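Local atomic coordinates of uncharacterized protein (Streptococcus mutans, PDB entry 3L9A), a protein that is of unknown function but is probably phage-associated, this chain being the C-terminal domain of a longer protein that carries a CHAP (peptidase C51) domain. Residues W43-A46 with D47-N50. Sequence-based numbering, arbitrary orientation.
Sequences WVIA and DQEN. With NA (sodium ion), chain C.
The N-terminal cap of helix 46-55 is built here, with Ile45 in the N-cap position and Gln48, three residues on, reaching back to it. OE1 of Gln48 accepts the backbone N-H of Ile45 at 3.1 Å from N, in the amide plane and on a lone pair. This is the side-chain-to-backbone half of a capping box; Ile45, having no polar side chain, cannot return the other half. Gln48 gets there because CG lies beside its own backbone N (chi1 -70°) and the chain then runs extended, slanting across Ile45 so that CG1 of Ile45 rests 3.6 Å from OE1. A water 2.8 Å from Gln48 OE1 also bonds Trp43 O and bridges the end of strand 40-43 to the cap. The first helical turn closes with Glu49 N on Ile45 O at 2.9 Å, and Asn50 N on Ala46 O follows. Val44 lies against this turn, its CB near CB of Gln48, while its CG2 sits 3.8 Å from Glu49 CB. Glu49 sends its acid off the other way: CG stands opposite its backbone N (chi1 -179°), and the straight chain carries OE2 to a sodium ion at 2.7 Å. OE1 of Glu49 accepts a hydrogen bond from a water that also binds the sodium; OE2 also bonds Tyr61, and a glycerol, probably from the crystallisation liquor, joins OE1, Val44 O and Trp43 NE1. NE2 of Gln48 bonds OD1 of Asn86 and OE1 of Glu76 of the second subunit. Val44 packs on Val31 and His33 of strand 31-35, setting the start of helix 46-55 against the mixed sheet, while Asp47 and Gln48 lie against Arg73 and Ile77 of the second subunit.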
loop_
_atom_site.group_PDB
_atom_site.type_symbol
_atom_site.label_atom_id
_atom_site.label_comp_id
_atom_site.label_asym_id
_atom_site.label_seq_id
_atom_site.Cartn_x
_atom_site.Cartn_y
_atom_site.Cartn_z
ATOM N N TRP A 43 -4.350 -19.276 -4.113
ATOM C CA TRP A 43 -5.609 -19.980 -3.982
ATOM C C TRP A 43 -5.906 -20.193 -2.502
ATOM O O TRP A 43 -5.197 -20.921 -1.816
ATOM C CB TRP A 43 -5.482 -21.298 -4.732
ATOM C CG TRP A 43 -6.704 -22.167 -4.795
ATOM C CD1 TRP A 43 -7.970 -21.887 -4.327
ATOM C CD2 TRP A 43 -6.775 -23.463 -5.398
ATOM N NE1 TRP A 43 -8.814 -22.949 -4.598
ATOM C CE2 TRP A 43 -8.102 -23.926 -5.252
ATOM C CE3 TRP A 43 -5.834 -24.283 -6.042
ATOM C CZ2 TRP A 43 -8.508 -25.179 -5.726
ATOM C CZ3 TRP A 43 -6.235 -25.522 -6.504
ATOM C CH2 TRP A 43 -7.559 -25.958 -6.344
ATOM N N VAL A 44 -6.955 -19.533 -2.016
ATOM C CA VAL A 44 -7.333 -19.636 -0.610
ATOM C C VAL A 44 -8.312 -20.774 -0.384
ATOM O O VAL A 44 -9.167 -21.035 -1.219
ATOM C CB VAL A 44 -7.941 -18.306 -0.055
ATOM C CG1 VAL A 44 -6.879 -17.221 -0.001
ATOM C CG2 VAL A 44 -9.183 -17.848 -0.839
ATOM N N ILE A 45 -8.195 -21.436 0.758
ATOM C CA ILE A 45 -9.248 -22.349 1.192
ATOM C C ILE A 45 -10.385 -21.537 1.823
ATOM O O ILE A 45 -10.208 -20.357 2.173
ATOM C CB ILE A 45 -8.731 -23.449 2.158
ATOM C CG1 ILE A 45 -8.221 -22.857 3.480
ATOM C CG2 ILE A 45 -7.676 -24.318 1.468
ATOM C CD1 ILE A 45 -8.053 -23.894 4.598
ATOM N N ALA A 46 -11.548 -22.160 1.990
ATOM C CA ALA A 46 -12.715 -21.418 2.479
ATOM C C ALA A 46 -12.448 -20.700 3.795
ATOM O O ALA A 46 -12.845 -19.540 3.970
ATOM C CB ALA A 46 -13.937 -22.332 2.601
ATOM N N ASP A 47 -11.778 -21.362 4.733
ATOM C CA ASP A 47 -11.527 -20.720 6.024
ATOM C C ASP A 47 -10.647 -19.481 5.881
ATOM O O ASP A 47 -10.799 -18.509 6.632
ATOM C CB ASP A 47 -10.887 -21.696 7.020
ATOM C CG ASP A 47 -11.879 -22.681 7.621
ATOM O OD1 ASP A 47 -13.087 -22.381 7.685
ATOM O OD2 ASP A 47 -11.433 -23.765 8.059
ATOM N N GLN A 48 -9.705 -19.522 4.943
ATOM C CA GLN A 48 -8.870 -18.354 4.665
ATOM C C GLN A 48 -9.659 -17.233 3.982
ATOM O O GLN A 48 -9.514 -16.064 4.331
ATOM C CB GLN A 48 -7.676 -18.745 3.809
ATOM C CG GLN A 48 -6.636 -19.593 4.530
ATOM C CD GLN A 48 -5.527 -20.022 3.587
ATOM O OE1 GLN A 48 -5.787 -20.394 2.444
ATOM N NE2 GLN A 48 -4.287 -19.954 4.055
ATOM N N GLU A 49 -10.489 -17.595 3.000
ATOM C CA GLU A 49 -11.374 -16.642 2.352
ATOM C C GLU A 49 -12.209 -15.899 3.402
ATOM O O GLU A 49 -12.333 -14.668 3.372
ATOM C CB GLU A 49 -12.284 -17.402 1.382
ATOM C CG GLU A 49 -13.236 -16.516 0.617
ATOM C CD GLU A 49 -14.142 -17.305 -0.319
ATOM O OE1 GLU A 49 -14.075 -18.551 -0.327
ATOM O OE2 GLU A 49 -14.947 -16.686 -1.039
ATOM N N ASN A 50 -12.767 -16.656 4.343
ATOM C CA ASN A 50 -13.599 -16.058 5.385
ATOM C C ASN A 50 -12.809 -15.187 6.345
ATOM O O ASN A 50 -13.267 -14.112 6.729
ATOM C CB ASN A 50 -14.398 -17.133 6.100
ATOM C CG ASN A 50 -15.414 -17.753 5.191
ATOM O OD1 ASN A 50 -15.903 -17.097 4.268
ATOM N ND2 ASN A 50 -15.733 -19.016 5.430
HETATM NA NA NA C . -16.878 -17.765 -2.528
HETATM O O HOH W 1 -4.287 -21.906 0.623
HETATM O O HOH W 2 -16.162 -20.078 -1.402
HETATM O O HOH W 3 -17.169 -19.447 -4.112
#